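Local coordinates for protein O-methyltransferase (Bacillus halodurans, PDB 2GPY) that probably transfers a methyl group from S-adenosylmethionine to a hydroxyl of an unidentified substrate, as other O-methyltransferases do, at residues B[21-26]-B[68-73]; B[45-50]-B[73-78]; B[96-101]-B[107-112]; B[82-87]-B[119-124]. One frame throughout, in Å; residues are numbered along the deposited sequence. Where two conformers were deposited one is given.

Contact 1 (B[21-26]-B[68-73])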
loop_
_atom_site.group_PDB
_atom_site.type_symbol
_atom_site.label_atom_id
_atom_site.label_comp_id
_atom_site.label_asym_id
_atom_site.label_seq_id
_atom_site.Cartn_x
_atom_site.Cartn_y
_atom_site.Cartn_z
ATOM N N GLN B 21 -4.218 27.206 0.270
ATOM C CA GLN B 21 -3.167 28.234 0.211
ATOM C C GLN B 21 -2.242 28.186 1.452
ATOM O O GLN B 21 -1.020 28.451 1.362
ATOM C CB GLN B 21 -3.765 29.641 -0.033
ATOM C CG GLN B 21 -4.116 30.458 1.223
ATOM C CD GLN B 21 -4.795 31.825 0.941
ATOM O OE1 GLN B 21 -4.224 32.686 0.270
ATOM N NE2 GLN B 21 -6.000 32.032 1.497
ATOM N N TYR B 22 -2.813 27.848 2.605
ATOM C CA TYR B 22 -2.031 27.849 3.865
ATOM C C TYR B 22 -0.952 26.774 3.844
ATOM O O TYR B 22 0.153 26.999 4.345
ATOM C CB TYR B 22 -2.923 27.639 5.085
ATOM C CG TYR B 22 -2.240 27.919 6.423
ATOM C CD1 TYR B 22 -2.242 29.206 6.974
ATOM C CD2 TYR B 22 -1.622 26.893 7.146
ATOM C CE1 TYR B 22 -1.629 29.477 8.210
ATOM C CE2 TYR B 22 -1.028 27.140 8.387
ATOM C CZ TYR B 22 -1.022 28.441 8.900
ATOM O OH TYR B 22 -0.449 28.731 10.108
ATOM N N ILE B 23 -1.315 25.606 3.304
ATOM C CA ILE B 23 -0.416 24.452 3.080
ATOM C C ILE B 23 0.672 24.815 2.066
ATOM O O ILE B 23 1.845 24.549 2.303
ATOM C CB ILE B 23 -1.228 23.249 2.592
ATOM C CG1 ILE B 23 -2.422 23.008 3.532
ATOM C CG2 ILE B 23 -0.360 21.955 2.446
ATOM C CD1 ILE B 23 -2.082 22.255 4.754
ATOM N N GLU B 24 0.281 25.458 0.958
ATOM C CA GLU B 24 1.247 25.928 -0.028
ATOM C C GLU B 24 2.247 26.913 0.576
ATOM O O GLU B 24 3.425 26.894 0.219
ATOM C CB GLU B 24 0.545 26.528 -1.256
ATOM C CG GLU B 24 -0.334 25.486 -1.936
ATOM C CD GLU B 24 -0.608 25.756 -3.395
ATOM O OE1 GLU B 24 -0.759 26.921 -3.781
ATOM O OE2 GLU B 24 -0.695 24.772 -4.156
ATOM N N GLN B 25 1.769 27.760 1.490
ATOM C CA GLN B 25 2.603 28.706 2.200
ATOM C C GLN B 25 3.566 27.991 3.149
ATOM O O GLN B 25 4.707 28.437 3.332
ATOM C CB GLN B 25 1.733 29.710 2.968
ATOM C CG GLN B 25 2.494 30.839 3.702
ATOM C CD GLN B 25 3.152 31.869 2.769
ATOM O OE1 GLN B 25 2.751 32.047 1.615
ATOM N NE2 GLN B 25 4.164 32.566 3.284
HETATM N N MSE B 26 3.108 26.904 3.762
HETATM C CA MSE B 26 3.989 26.063 4.610
HETATM C C MSE B 26 5.112 25.413 3.797
HETATM O O MSE B 26 6.257 25.319 4.261
HETATM C CB MSE B 26 3.184 24.988 5.350
HETATM C CG MSE B 26 2.382 25.521 6.538
HETATM SE SE MSE B 26 1.294 24.092 7.320
HETATM C CE MSE B 26 2.669 23.072 8.056
ATOM N N SER B 68 3.624 17.123 7.545
ATOM C CA SER B 68 3.146 15.739 7.329
ATOM C C SER B 68 1.973 15.378 8.246
ATOM O O SER B 68 1.023 14.744 7.794
ATOM C CB SER B 68 4.278 14.706 7.417
ATOM O OG SER B 68 5.160 14.847 6.314
ATOM N N ALA B 69 2.022 15.809 9.510
ATOM C CA ALA B 69 0.944 15.535 10.464
ATOM C C ALA B 69 -0.344 16.154 9.925
ATOM O O ALA B 69 -1.397 15.520 9.907
ATOM C CB ALA B 69 1.247 16.113 11.853
ATOM N N ILE B 70 -0.255 17.420 9.516
ATOM C CA ILE B 70 -1.398 18.143 8.958
ATOM C C ILE B 70 -1.974 17.489 7.713
ATOM O O ILE B 70 -3.187 17.270 7.641
ATOM C CB ILE B 70 -1.074 19.642 8.723
ATOM C CG1 ILE B 70 -1.028 20.349 10.091
ATOM C CG2 ILE B 70 -2.107 20.295 7.811
ATOM C CD1 ILE B 70 -0.370 21.743 10.066
ATOM N N ARG B 71 -1.121 17.187 6.735
ATOM C CA ARG B 71 -1.606 16.613 5.496
ATOM C C ARG B 71 -2.195 15.218 5.681
ATOM O O ARG B 71 -3.204 14.871 5.037
ATOM C CB ARG B 71 -0.490 16.638 4.465
ATOM C CG ARG B 71 -0.273 18.093 4.065
ATOM C CD ARG B 71 0.078 18.270 2.650
ATOM N NE ARG B 71 -0.952 17.774 1.742
ATOM C CZ ARG B 71 -0.699 17.456 0.486
ATOM N NH1 ARG B 71 0.525 17.614 0.028
ATOM N NH2 ARG B 71 -1.665 16.975 -0.317
HETATM N N MSE B 72 -1.612 14.428 6.590
HETATM C CA MSE B 72 -2.233 13.135 6.938
HETATM C C MSE B 72 -3.593 13.287 7.626
HETATM O O MSE B 72 -4.561 12.552 7.280
HETATM C CB MSE B 72 -1.308 12.277 7.835
HETATM C CG MSE B 72 -0.053 11.853 7.093
HETATM SE SE MSE B 72 1.070 10.600 8.160
HETATM C CE MSE B 72 1.647 11.813 9.617
ATOM N N ALA B 73 -3.683 14.220 8.584
ATOM C CA ALA B 73 -4.961 14.463 9.256
ATOM C C ALA B 73 -6.025 14.910 8.247
ATOM O O ALA B 73 -7.173 14.487 8.330
ATOM C CB ALA B 73 -4.816 15.515 10.388
#
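Between I23 of 21-26 and I70 and R71 of 68-73 two helices meet in a nearly antiparallel arrangement, their axes 11.7 Å apart at closest approach and their N-to-C directions 153° apart. Long side chains fill the gap. I23 lies at the middle. Its two branches part: CD1 slides past the branch methyl of I70, with I23 CD1 to I70 CG2 at 3.6 Å, while its own CG2 rests against the aliphatic part of R71, 3.7 Å from R71 CD. The first torsion of I23 (chi1 -51°) sets the two branches apart, and a further bend at chi2 directs CD1. One turn later, selenomethionine M26 reaches over with a bend at its last torsion (chi3 70°), so that both SE and CE lie against I70 CD1, the CE contact being 3.9 Å. I70 is therefore met at both ends, CG2 by I23 and CD1 by M26, and a branched residue suits a place with two neighbours. I70 and M26 also pack on H97 of helix 88-100, a zinc ligand, making a three-helix junction. R71 spends its methylenes here and its charge elsewhere: NH2 forms a salt bridge with E44 and NH1 a hydrogen bond with Y67. The contact itself is wholly apolar, without a hydrogen bond across it, which implies that helix 21-32 is held against helix 67-75 by dispersion and the hydrophobic effect.

Contact 2 (B[45-50]-B[73-78])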
loop_
_atom_site.group_PDB
_atom_site.type_symbol
_atom_site.label_atom_id
_atom_site.label_comp_id
_atom_site.label_asym_id
_atom_site.label_seq_id
_atom_site.Cartn_x
_atom_site.Cartn_y
_atom_site.Cartn_z
ATOM N N SER B 45 1.753 10.460 -2.937
ATOM C CA SER B 45 1.718 8.990 -2.969
ATOM C C SER B 45 1.509 8.391 -1.609
ATOM O O SER B 45 0.683 7.470 -1.460
ATOM C CB SER B 45 2.986 8.430 -3.617
ATOM O OG SER B 45 2.891 8.643 -5.002
ATOM N N LEU B 46 2.217 8.904 -0.608
ATOM C CA LEU B 46 2.045 8.417 0.752
ATOM C C LEU B 46 0.616 8.595 1.235
ATOM O O LEU B 46 0.053 7.695 1.857
ATOM C CB LEU B 46 3.002 9.093 1.744
ATOM C CG LEU B 46 3.034 8.417 3.119
ATOM C CD1 LEU B 46 3.658 7.013 2.959
ATOM C CD2 LEU B 46 3.760 9.218 4.163
ATOM N N LEU B 47 0.041 9.766 0.993
ATOM C CA LEU B 47 -1.313 10.023 1.489
ATOM C C LEU B 47 -2.299 9.059 0.821
ATOM O O LEU B 47 -3.246 8.540 1.446
ATOM C CB LEU B 47 -1.699 11.467 1.160
ATOM C CG LEU B 47 -0.886 12.500 1.954
ATOM C CD1 LEU B 47 -1.298 13.853 1.417
ATOM C CD2 LEU B 47 -1.167 12.387 3.480
ATOM N N HIS B 48 -2.089 8.804 -0.459
ATOM C CA HIS B 48 -2.983 7.864 -1.167
ATOM C C HIS B 48 -2.873 6.434 -0.605
ATOM O O HIS B 48 -3.890 5.714 -0.443
ATOM C CB HIS B 48 -2.698 7.883 -2.658
ATOM C CG HIS B 48 -3.854 7.403 -3.490
ATOM N ND1 HIS B 48 -5.007 8.134 -3.625
ATOM C CD2 HIS B 48 -4.046 6.261 -4.190
ATOM C CE1 HIS B 48 -5.864 7.472 -4.387
ATOM N NE2 HIS B 48 -5.300 6.337 -4.752
ATOM N N LEU B 49 -1.650 6.001 -0.331
ATOM C CA LEU B 49 -1.430 4.675 0.258
ATOM C C LEU B 49 -2.056 4.601 1.658
ATOM O O LEU B 49 -2.656 3.588 2.037
ATOM C CB LEU B 49 0.057 4.364 0.325
ATOM C CG LEU B 49 0.801 4.219 -1.022
ATOM C CD1 LEU B 49 2.297 4.199 -0.732
ATOM C CD2 LEU B 49 0.375 3.008 -1.809
ATOM N N LEU B 50 -1.939 5.676 2.420
ATOM C CA LEU B 50 -2.607 5.733 3.718
ATOM C C LEU B 50 -4.122 5.614 3.578
ATOM O O LEU B 50 -4.748 4.894 4.352
ATOM C CB LEU B 50 -2.239 7.009 4.485
ATOM C CG LEU B 50 -0.820 7.114 5.042
ATOM C CD1 LEU B 50 -0.502 8.564 5.424
ATOM C CD2 LEU B 50 -0.613 6.187 6.238
ATOM N N ALA B 73 -3.683 14.220 8.584
ATOM C CA ALA B 73 -4.961 14.463 9.256
ATOM C C ALA B 73 -6.025 14.910 8.247
ATOM O O ALA B 73 -7.173 14.487 8.330
ATOM C CB ALA B 73 -4.816 15.515 10.388
ATOM N N GLN B 74 -5.642 15.771 7.304
ATOM C CA GLN B 74 -6.594 16.234 6.293
ATOM C C GLN B 74 -7.023 15.098 5.366
ATOM O O GLN B 74 -8.193 15.046 4.953
ATOM C CB GLN B 74 -6.004 17.375 5.476
ATOM C CG GLN B 74 -5.885 18.670 6.245
ATOM C CD GLN B 74 -5.338 19.778 5.364
ATOM O OE1 GLN B 74 -5.846 20.892 5.381
ATOM N NE2 GLN B 74 -4.307 19.471 4.581
ATOM N N ALA B 75 -6.103 14.189 5.043
ATOM C CA ALA B 75 -6.423 13.094 4.110
ATOM C C ALA B 75 -7.267 12.013 4.764
ATOM O O ALA B 75 -7.975 11.271 4.076
ATOM C CB ALA B 75 -5.144 12.474 3.544
ATOM N N LEU B 76 -7.137 11.898 6.092
ATOM C CA LEU B 76 -7.778 10.865 6.900
ATOM C C LEU B 76 -8.603 11.525 8.019
ATOM O O LEU B 76 -8.202 11.515 9.189
ATOM C CB LEU B 76 -6.701 9.959 7.512
ATOM C CG LEU B 76 -5.806 9.183 6.520
ATOM C CD1 LEU B 76 -4.490 8.715 7.178
ATOM C CD2 LEU B 76 -6.583 7.998 5.911
ATOM N N PRO B 77 -9.779 12.062 7.676
ATOM C CA PRO B 77 -10.556 12.892 8.654
ATOM C C PRO B 77 -10.957 12.158 9.944
ATOM O O PRO B 77 -11.235 12.795 10.964
ATOM C CB PRO B 77 -11.801 13.313 7.864
ATOM C CG PRO B 77 -11.450 13.030 6.377
ATOM C CD PRO B 77 -10.460 11.918 6.375
ATOM N N GLU B 78 -10.976 10.831 9.888
ATOM C CA GLU B 78 -11.315 9.996 11.047
ATOM C C GLU B 78 -10.136 9.629 11.967
ATOM O O GLU B 78 -10.349 9.203 13.115
ATOM C CB GLU B 78 -11.985 8.712 10.559
ATOM C CG GLU B 78 -13.303 8.949 9.864
ATOM C CD GLU B 78 -14.322 9.555 10.795
ATOM O OE1 GLU B 78 -14.375 10.808 10.903
ATOM O OE2 GLU B 78 -15.075 8.772 11.427
#
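L47 opens the contact from the side of helix 40-53, extending its CD2 methyl to the CB of A75 at 4.0 Å. Its CB does not itself point at 73-78; with CG beside the backbone N (chi1 -68°), it is CD2, the branch that chi2 leaves folded, that meets the alanine. The backbones are near one another here, with the CA atoms of L47 and A75 6.5 Å apart, and alanine fits because its single methyl is all that this spacing needs. L47 also packs on R71 and M72, one turn back along helix 67-75. The following residue, H48, turns away from 73-78: ND1 is a ligand of a zinc ion, and NE2 hydrogen-bonds to the backbone O of I210 of the second subunit. L49 packs on L49 of that subunit. L50 returns to the contact. Its CB meets L76 CD1 at 3.9 Å, while the other methyl, L76 CD2, lies over the backbone carbonyl of L50, 3.9 Å from L50 O. L76 thus straddles the side chain and main chain of one residue. It is the first residue to leave helical geometry after helix 67-75, and its side chain points at helix 40-53 and buries against L50. P55 covers both L50 and L76. The contact thus joins the C-terminal end of helix 67-75 to helix 40-53, which packs on strands 127-133 and 154-159 of the sheet. The side chains meet through carbon alone and no hydrogen bond crosses, which implies cohesion by burial of leucine and alanine methyls.

Contact 3 (B[96-101]-B[107-112])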
loop_
_atom_site.group_PDB
_atom_site.type_symbol
_atom_site.label_atom_id
_atom_site.label_comp_id
_atom_site.label_asym_id
_atom_site.label_seq_id
_atom_site.Cartn_x
_atom_site.Cartn_y
_atom_site.Cartn_z
ATOM N N LYS B 96 1.253 26.033 16.294
ATOM C CA LYS B 96 0.487 27.119 15.689
ATOM C C LYS B 96 -0.154 26.727 14.354
ATOM O O LYS B 96 -1.326 27.059 14.094
ATOM C CB LYS B 96 1.360 28.373 15.510
ATOM C CG LYS B 96 1.821 28.976 16.834
ATOM C CD LYS B 96 2.745 30.153 16.608
ATOM C CE LYS B 96 3.108 30.833 17.931
ATOM N NZ LYS B 96 4.259 30.161 18.517
ATOM N N HIS B 97 0.591 26.040 13.490
ATOM C CA HIS B 97 -0.030 25.569 12.221
ATOM C C HIS B 97 -1.206 24.609 12.433
ATOM O O HIS B 97 -2.220 24.657 11.732
ATOM C CB HIS B 97 1.028 24.884 11.365
ATOM C CG HIS B 97 2.033 25.844 10.831
ATOM N ND1 HIS B 97 3.360 25.529 10.668
ATOM C CD2 HIS B 97 1.892 27.125 10.420
ATOM C CE1 HIS B 97 3.998 26.578 10.178
ATOM N NE2 HIS B 97 3.130 27.555 10.020
ATOM N N VAL B 98 -1.051 23.705 13.379
ATOM C CA VAL B 98 -2.137 22.770 13.706
ATOM C C VAL B 98 -3.372 23.572 14.167
ATOM O O VAL B 98 -4.500 23.312 13.729
ATOM C CB VAL B 98 -1.660 21.733 14.754
ATOM C CG1 VAL B 98 -2.848 21.008 15.360
ATOM C CG2 VAL B 98 -0.693 20.727 14.096
ATOM N N LYS B 99 -3.152 24.566 15.033
ATOM C CA LYS B 99 -4.222 25.422 15.511
ATOM C C LYS B 99 -4.847 26.225 14.375
ATOM O O LYS B 99 -6.076 26.360 14.312
ATOM C CB LYS B 99 -3.711 26.381 16.593
ATOM C CG LYS B 99 -3.574 25.747 17.978
ATOM C CD LYS B 99 -2.957 26.723 19.004
ATOM C CE LYS B 99 -4.007 27.623 19.625
ATOM N NZ LYS B 99 -3.500 28.363 20.842
ATOM N N ALA B 100 -4.007 26.757 13.482
ATOM C CA ALA B 100 -4.479 27.548 12.338
ATOM C C ALA B 100 -5.570 26.835 11.547
ATOM O O ALA B 100 -6.514 27.474 11.059
ATOM C CB ALA B 100 -3.324 27.861 11.416
ATOM N N LEU B 101 -5.400 25.516 11.398
ATOM C CA LEU B 101 -6.256 24.702 10.576
ATOM C C LEU B 101 -7.346 24.001 11.366
ATOM O O LEU B 101 -8.065 23.192 10.809
ATOM C CB LEU B 101 -5.429 23.710 9.739
ATOM C CG LEU B 101 -4.457 24.464 8.817
ATOM C CD1 LEU B 101 -3.394 23.547 8.274
ATOM C CD2 LEU B 101 -5.255 25.199 7.653
ATOM N N ILE B 107 -4.682 16.081 16.158
ATOM C CA ILE B 107 -3.216 15.992 16.102
ATOM C C ILE B 107 -2.675 16.351 17.470
ATOM O O ILE B 107 -2.863 17.499 17.945
ATOM C CB ILE B 107 -2.614 16.929 15.049
ATOM C CG1 ILE B 107 -3.154 16.599 13.645
ATOM C CG2 ILE B 107 -1.054 16.916 15.133
ATOM C CD1 ILE B 107 -2.648 17.570 12.553
ATOM N N GLU B 108 -2.055 15.372 18.120
ATOM C CA GLU B 108 -1.476 15.601 19.453
ATOM C C GLU B 108 0.037 15.784 19.290
ATOM O O GLU B 108 0.718 14.880 18.840
ATOM C CB GLU B 108 -1.757 14.421 20.396
ATOM C CG GLU B 108 -1.165 14.638 21.805
ATOM C CD GLU B 108 -1.352 13.451 22.751
ATOM O OE1 GLU B 108 -1.986 12.437 22.376
ATOM O OE2 GLU B 108 -0.856 13.545 23.896
ATOM N N LEU B 109 0.554 16.951 19.645
ATOM C CA LEU B 109 1.973 17.200 19.445
ATOM C C LEU B 109 2.705 17.082 20.768
ATOM O O LEU B 109 2.330 17.707 21.762
ATOM C CB LEU B 109 2.231 18.599 18.861
ATOM C CG LEU B 109 1.625 18.906 17.497
ATOM C CD1 LEU B 109 2.093 20.321 17.088
ATOM C CD2 LEU B 109 2.062 17.839 16.463
ATOM N N LEU B 110 3.761 16.294 20.758
ATOM C CA LEU B 110 4.558 16.102 21.940
ATOM C C LEU B 110 5.915 16.755 21.704
ATOM O O LEU B 110 6.523 16.623 20.645
ATOM C CB LEU B 110 4.707 14.616 22.265
ATOM C CG LEU B 110 3.424 13.840 22.621
ATOM C CD1 LEU B 110 3.766 12.401 22.967
ATOM C CD2 LEU B 110 2.692 14.497 23.776
ATOM N N PHE B 111 6.350 17.505 22.695
ATOM C CA PHE B 111 7.639 18.108 22.643
ATOM C C PHE B 111 8.562 17.268 23.489
ATOM O O PHE B 111 8.410 17.208 24.713
ATOM C CB PHE B 111 7.552 19.511 23.218
ATOM C CG PHE B 111 8.872 20.150 23.415
ATOM C CD1 PHE B 111 9.767 20.256 22.355
ATOM C CD2 PHE B 111 9.232 20.661 24.669
ATOM C CE1 PHE B 111 11.014 20.876 22.550
ATOM C CE2 PHE B 111 10.458 21.256 24.853
ATOM C CZ PHE B 111 11.353 21.364 23.780
ATOM N N GLY B 112 9.570 16.686 22.861
ATOM C CA GLY B 112 10.542 15.927 23.630
ATOM C C GLY B 112 11.439 15.126 22.746
ATOM O O GLY B 112 11.277 15.112 21.539
#
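V98, on the inner face of helix 88-100, points its CB toward strand 107-111 and meets it with both methyls. Beyond CB the side chain forks at once. CG1, set opposite the backbone N by a chi1 of 165°, comes to 4.1 Å from I107 CB, near the root of that residue. CG2 takes the larger share: it sits 4.0 Å from I107 CG2, equally far from I107 CD1, and 4.1 Å from L109 CD1. One methyl thereby settles among three others on two strand residues. I107 and L109, two apart, face the helix together, whereas E108 between them faces away. A compact beta-branched valine suits a helix face lying on the strand, while the longer isoleucine and leucine reach up from below it. Next to V98, H97 looks off in another direction: its NE2 binds a zinc ion together with E93 and E29, and ND1 is held by the backbone O of I65. Helix 88-100 thus carries a metal ligand beside a buried apolar residue. The helix packs on the strand that follows it, as in a beta-alpha-beta crossover, here strand 80-85, helix 88-100 and strand 107-111, within the Rossmann-like fold of methyltransferases.

Contact 4 (B[82-87]-B[119-124])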
loop_
_atom_site.group_PDB
_atom_site.type_symbol
_atom_site.label_atom_id
_atom_site.label_comp_id
_atom_site.label_asym_id
_atom_site.label_seq_id
_atom_site.Cartn_x
_atom_site.Cartn_y
_atom_site.Cartn_z
ATOM N N VAL B 82 -0.421 11.280 16.588
ATOM C CA VAL B 82 0.424 11.714 17.689
ATOM C C VAL B 82 1.774 11.981 17.017
ATOM O O VAL B 82 2.238 11.156 16.237
ATOM C CB VAL B 82 0.570 10.632 18.764
ATOM C CG1 VAL B 82 1.563 11.092 19.860
ATOM C CG2 VAL B 82 -0.791 10.315 19.390
ATOM N N SER B 83 2.403 13.119 17.285
ATOM C CA SER B 83 3.706 13.407 16.651
ATOM C C SER B 83 4.709 14.024 17.647
ATOM O O SER B 83 4.315 14.811 18.501
ATOM C CB SER B 83 3.489 14.346 15.467
ATOM O OG SER B 83 4.692 14.558 14.704
ATOM N N ILE B 84 5.988 13.653 17.535
ATOM C CA ILE B 84 6.987 13.989 18.524
ATOM C C ILE B 84 8.072 14.826 17.856
ATOM O O ILE B 84 8.510 14.497 16.759
ATOM C CB ILE B 84 7.638 12.737 19.138
ATOM C CG1 ILE B 84 6.595 11.866 19.845
ATOM C CG2 ILE B 84 8.669 13.165 20.175
ATOM C CD1 ILE B 84 7.158 10.467 20.253
ATOM N N GLU B 85 8.437 15.936 18.492
ATOM C CA GLU B 85 9.472 16.833 17.975
ATOM C C GLU B 85 10.406 17.282 19.101
ATOM O O GLU B 85 9.958 17.685 20.169
ATOM C CB GLU B 85 8.819 18.054 17.304
ATOM C CG GLU B 85 9.801 19.155 16.793
ATOM C CD GLU B 85 10.851 18.600 15.848
ATOM O OE1 GLU B 85 10.513 17.820 14.908
ATOM O OE2 GLU B 85 12.021 18.928 16.068
ATOM N N ARG B 86 11.703 17.240 18.845
ATOM C CA ARG B 86 12.660 17.638 19.853
ATOM C C ARG B 86 13.153 19.080 19.751
ATOM O O ARG B 86 13.691 19.599 20.719
ATOM C CB ARG B 86 13.841 16.654 19.880
ATOM C CG ARG B 86 14.794 16.740 18.699
ATOM C CD ARG B 86 16.222 16.357 19.186
ATOM N NE ARG B 86 17.143 16.192 18.063
ATOM C CZ ARG B 86 18.300 15.532 18.106
ATOM N NH1 ARG B 86 18.715 14.943 19.224
ATOM N NH2 ARG B 86 19.048 15.453 17.012
ATOM N N ASP B 87 12.979 19.733 18.597
ATOM C CA ASP B 87 13.445 21.122 18.440
ATOM C C ASP B 87 12.354 22.078 18.922
ATOM O O ASP B 87 11.262 22.085 18.351
ATOM C CB ASP B 87 13.814 21.419 16.968
ATOM C CG ASP B 87 14.267 22.855 16.757
ATOM O OD1 ASP B 87 13.439 23.782 16.777
ATOM O OD2 ASP B 87 15.479 23.088 16.594
ATOM N N GLU B 119 8.396 5.220 27.436
ATOM C CA GLU B 119 7.528 4.793 28.537
ATOM C C GLU B 119 6.190 5.543 28.549
ATOM O O GLU B 119 5.162 4.978 28.928
ATOM C CB GLU B 119 8.247 4.925 29.890
ATOM C CG GLU B 119 9.736 4.549 29.877
ATOM C CD GLU B 119 10.001 3.073 30.155
ATOM O OE1 GLU B 119 9.486 2.197 29.413
ATOM O OE2 GLU B 119 10.744 2.790 31.124
ATOM N N LYS B 120 6.211 6.804 28.119
ATOM C CA LYS B 120 5.009 7.619 27.971
ATOM C C LYS B 120 4.139 7.050 26.847
ATOM O O LYS B 120 2.919 6.905 26.970
ATOM C CB LYS B 120 5.412 9.052 27.606
ATOM C CG LYS B 120 4.277 10.054 27.567
ATOM C CD LYS B 120 4.760 11.372 26.979
ATOM C CE LYS B 120 3.652 12.414 26.930
ATOM N NZ LYS B 120 3.579 13.182 28.217
ATOM N N LEU B 121 4.782 6.727 25.740
ATOM C CA LEU B 121 4.046 6.271 24.576
ATOM C C LEU B 121 3.507 4.854 24.696
ATOM O O LEU B 121 2.484 4.533 24.094
ATOM C CB LEU B 121 4.868 6.516 23.314
ATOM C CG LEU B 121 4.489 7.972 22.991
ATOM C CD1 LEU B 121 5.653 8.963 22.997
ATOM C CD2 LEU B 121 3.635 8.041 21.742
ATOM N N GLU B 122 4.171 4.022 25.491
ATOM C CA GLU B 122 3.671 2.687 25.791
ATOM C C GLU B 122 2.263 2.739 26.362
ATOM O O GLU B 122 1.489 1.801 26.183
ATOM C CB GLU B 122 4.603 1.967 26.767
ATOM C CG GLU B 122 5.720 1.187 26.097
ATOM C CD GLU B 122 7.004 1.174 26.911
ATOM O OE1 GLU B 122 6.932 1.015 28.147
ATOM O OE2 GLU B 122 8.091 1.324 26.310
ATOM N N LEU B 123 1.939 3.838 27.041
ATOM C CA LEU B 123 0.632 4.017 27.683
ATOM C C LEU B 123 -0.500 4.134 26.661
ATOM O O LEU B 123 -1.635 3.764 26.952
ATOM C CB LEU B 123 0.627 5.243 28.625
ATOM C CG LEU B 123 1.554 5.372 29.857
ATOM C CD1 LEU B 123 1.179 6.596 30.709
ATOM C CD2 LEU B 123 1.574 4.118 30.730
ATOM N N TYR B 124 -0.184 4.634 25.461
ATOM C CA TYR B 124 -1.180 4.851 24.422
ATOM C C TYR B 124 -1.622 3.531 23.792
ATOM O O TYR B 124 -0.874 2.556 23.799
ATOM C CB TYR B 124 -0.610 5.748 23.304
ATOM C CG TYR B 124 -0.451 7.227 23.639
ATOM C CD1 TYR B 124 0.364 7.642 24.695
ATOM C CD2 TYR B 124 -1.077 8.211 22.863
ATOM C CE1 TYR B 124 0.524 8.997 24.997
ATOM C CE2 TYR B 124 -0.919 9.573 23.153
ATOM C CZ TYR B 124 -0.118 9.953 24.212
ATOM O OH TYR B 124 0.043 11.283 24.512
#
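V82 and I84 of strand 80-85 meet L121 and Y124 where helix 118-122 covers one face of the parallel part of the sheet, a layer of the Rossmann-like alpha/beta fold. The strand residues are both beta-branched, which suits extended backbone, and point the same way. V82 spreads its methyls over two partners. With chi1 at 176°, CG1 stands opposite the backbone N and passes alongside L121, 4.1 Å from L121 CD2, whereas CG2 lies 3.8 Å from Y124 CE2, meeting the ring at a slant. I84 takes a straighter course: its chi2 of 170° extends the chain, and CD1 comes tip to tip with L121 CD1. L121 divides its two methyls between I84 and V82; its chi2 of 119°, turned off the usual staggered values, places CD1 at I84 and CD2 at V82. The Y124 ring has the backbone O of K120 at its edge, in plane. The far end of the tyrosine is polar, and its OH hydrogen-bonds to E108 OE2 on the adjoining strand; this suits an aromatic residue that spans from apolar core to a charged edge. At the strand's other end, E85 OE2 accepts the backbone N-H of D87, N to OE2 2.8 Å, and D87 OD1 in turn caps the N of R90 at the start of helix 88-100. Tightest of the contacts is I84 CD1 to L121 CD1, 3.5 Å, shorter than carbon atoms usually approach.

From the N terminus, helix 21-32 is bound to helix 67-75 by contact 1, closing a loop that contains helix 40-53 and strand 57-61. Contact 2 crosses it: 45-50 starts within that loop and joins 73-78, the two contacts sharing A73. Helix 67-75 thereby touches both earlier helices. Contact 4 opens next at strand 80-85 and closes at 119-124; the short helix-to-strand return of contact 3, from helix 88-100 to strand 107-111, falls entirely within it. Strands 80-85 and 107-111 are parallel neighbours, probably hydrogen-bonded through S83 to E108 and L110. I107 packs on A73, bringing contact 3 against contacts 1 and 2.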